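Long-range contact in E3 ubiquitin-protein ligase HERC2 (Homo sapiens, PDB 4L1M), which probably acts as an E3 ubiquitin ligase that attaches ubiquitin to target proteins, and carries RCC1-like beta-propeller domains: residues A[277-282]-A[302-307]. Sequence-based numbering, arbitrary orientation.
Sequences DGQVYS and PKLLEG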
loop_
_atom_site.group_PDB
_atom_site.type_symbol
_atom_site.label_atom_id
_atom_site.label_comp_id
_atom_site.label_asym_id
_atom_site.label_seq_id
_atom_site.Cartn_x
_atom_site.Cartn_y
_atom_site.Cartn_z
ATOM N N ASP A 277 -5.053 -0.469 18.806
ATOM C CA ASP A 277 -4.681 -1.499 19.796
ATOM C C ASP A 277 -4.297 -2.834 19.129
ATOM O O ASP A 277 -4.210 -3.870 19.793
ATOM C CB ASP A 277 -5.773 -1.668 20.882
ATOM C CG ASP A 277 -7.103 -2.170 20.329
ATOM O OD1 ASP A 277 -7.450 -1.919 19.141
ATOM O OD2 ASP A 277 -7.805 -2.841 21.094
ATOM N N GLY A 278 -4.068 -2.797 17.817
ATOM C CA GLY A 278 -3.406 -3.895 17.129
ATOM C C GLY A 278 -4.273 -5.022 16.621
ATOM O O GLY A 278 -3.769 -6.098 16.281
ATOM N N GLN A 279 -5.567 -4.783 16.545
ATOM C CA GLN A 279 -6.455 -5.739 15.920
ATOM C C GLN A 279 -6.569 -5.467 14.427
ATOM O O GLN A 279 -6.429 -4.327 13.981
ATOM C CB GLN A 279 -7.816 -5.690 16.573
ATOM C CG GLN A 279 -7.787 -6.091 18.022
ATOM C CD GLN A 279 -9.201 -6.386 18.463
ATOM O OE1 GLN A 279 -10.119 -5.600 18.203
ATOM N NE2 GLN A 279 -9.405 -7.551 19.066
ATOM N N VAL A 280 -6.828 -6.530 13.670
ATOM C CA VAL A 280 -6.902 -6.481 12.190
ATOM C C VAL A 280 -8.236 -7.001 11.708
ATOM O O VAL A 280 -8.718 -8.028 12.192
ATOM C CB VAL A 280 -5.836 -7.382 11.549
ATOM C CG1 VAL A 280 -5.835 -7.214 10.047
ATOM C CG2 VAL A 280 -4.456 -7.064 12.118
ATOM N N TYR A 281 -8.857 -6.287 10.774
ATOM C CA TYR A 281 -10.090 -6.750 10.175
ATOM C C TYR A 281 -9.855 -6.882 8.714
ATOM O O TYR A 281 -9.219 -6.029 8.104
ATOM C CB TYR A 281 -11.233 -5.778 10.447
ATOM C CG TYR A 281 -11.650 -5.720 11.907
ATOM C CD1 TYR A 281 -10.831 -5.104 12.857
ATOM C CD2 TYR A 281 -12.869 -6.264 12.340
ATOM C CE1 TYR A 281 -11.196 -5.034 14.183
ATOM C CE2 TYR A 281 -13.240 -6.201 13.676
ATOM C CZ TYR A 281 -12.399 -5.593 14.592
ATOM O OH TYR A 281 -12.735 -5.516 15.910
ATOM N N SER A 282 -10.369 -7.952 8.126
ATOM C CA SER A 282 -10.316 -8.107 6.661
ATOM C C SER A 282 -11.691 -8.468 6.137
ATOM O O SER A 282 -12.484 -9.131 6.816
ATOM C CB SER A 282 -9.300 -9.174 6.255
ATOM O OG SER A 282 -9.693 -10.454 6.720
ATOM N N PRO A 302 -16.684 -6.099 7.531
ATOM C CA PRO A 302 -15.410 -6.272 8.229
ATOM C C PRO A 302 -15.466 -7.350 9.285
ATOM O O PRO A 302 -16.381 -7.364 10.071
ATOM C CB PRO A 302 -15.199 -4.913 8.898
ATOM C CG PRO A 302 -15.872 -3.963 7.968
ATOM C CD PRO A 302 -17.136 -4.706 7.600
ATOM N N LYS A 303 -14.505 -8.253 9.272
ATOM C CA LYS A 303 -14.497 -9.379 10.188
ATOM C C LYS A 303 -13.138 -9.451 10.881
ATOM O O LYS A 303 -12.102 -9.336 10.228
ATOM C CB LYS A 303 -14.762 -10.659 9.432
ATOM C CG LYS A 303 -14.725 -11.908 10.275
ATOM C CD LYS A 303 -14.846 -13.140 9.402
ATOM C CE LYS A 303 -15.649 -14.236 10.070
ATOM N NZ LYS A 303 -14.901 -14.852 11.192
ATOM N N LEU A 304 -13.157 -9.593 12.205
ATOM C CA LEU A 304 -11.948 -9.680 12.978
ATOM C C LEU A 304 -11.145 -10.901 12.561
ATOM O O LEU A 304 -11.673 -12.008 12.485
ATOM C CB LEU A 304 -12.275 -9.753 14.495
ATOM C CG LEU A 304 -11.090 -9.862 15.486
ATOM C CD1 LEU A 304 -10.134 -8.694 15.346
ATOM C CD2 LEU A 304 -11.580 -9.944 16.920
ATOM N N LEU A 305 -9.854 -10.693 12.335
ATOM C CA LEU A 305 -8.941 -11.771 11.939
ATOM C C LEU A 305 -8.439 -12.521 13.183
ATOM O O LEU A 305 -7.479 -12.110 13.829
ATOM C CB LEU A 305 -7.804 -11.164 11.119
ATOM C CG LEU A 305 -6.910 -12.090 10.316
ATOM C CD1 LEU A 305 -7.717 -12.975 9.396
ATOM C CD2 LEU A 305 -5.939 -11.275 9.492
ATOM N N GLU A 306 -9.131 -13.607 13.530
ATOM C CA GLU A 306 -8.937 -14.290 14.824
ATOM C C GLU A 306 -7.512 -14.839 14.991
ATOM O O GLU A 306 -6.953 -14.817 16.088
ATOM C CB GLU A 306 -9.980 -15.413 15.054
ATOM C CG GLU A 306 -11.426 -14.955 15.357
ATOM C CD GLU A 306 -12.380 -16.095 15.766
ATOM N N GLY A 307 -6.907 -15.287 13.898
ATOM C CA GLY A 307 -5.547 -15.839 13.964
ATOM C C GLY A 307 -4.468 -14.911 14.538
ATOM O O GLY A 307 -3.393 -15.370 14.873
#
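Leu-305 N donates to Val-280 O over 2.9 Å in a nearly straight bond, with an N-H...O angle of 166°. Two residues further along, beyond the Tyr-281/Leu-304 pair, Ser-282 and Lys-303 bond in both directions: Ser-282 N reaches Lys-303 O at 3.1 Å, while the return bond from Lys-303 N to Ser-282 O is longer, 3.3 Å. Ser-282 O also accepts from His-293 NE2, and the serine hydroxyl is bonded to Leu-291 O.

Between these bonds lies the non-hydrogen-bonded pair Tyr-281 and Leu-304. The phenol ring lies across the opposing strand, with Leu-304 CA over one face in a CH-pi contact, 4.0 Å from the centroid. Because Leu-304 CG is anti to the backbone N (chi1 180°), its CD1 lies over the same face, offset toward the rim near CZ, and CD2 approaches Gln-279 NE2 at 3.9 Å. Next to the Leu-305 N bond, the side chains of Val-280 and Leu-305 lie side by side, pointing the same way, with Val-280 CG1 4.1 Å from Leu-305 CD2.

The short segments 280-282 and 302-304 run at 136° to each other, about 44° short of exactly antiparallel. This pairing joins the third strand of a four-stranded antiparallel blade to its fourth strand, at one edge of the blade, as in the seven-bladed RCC1-type beta-propeller.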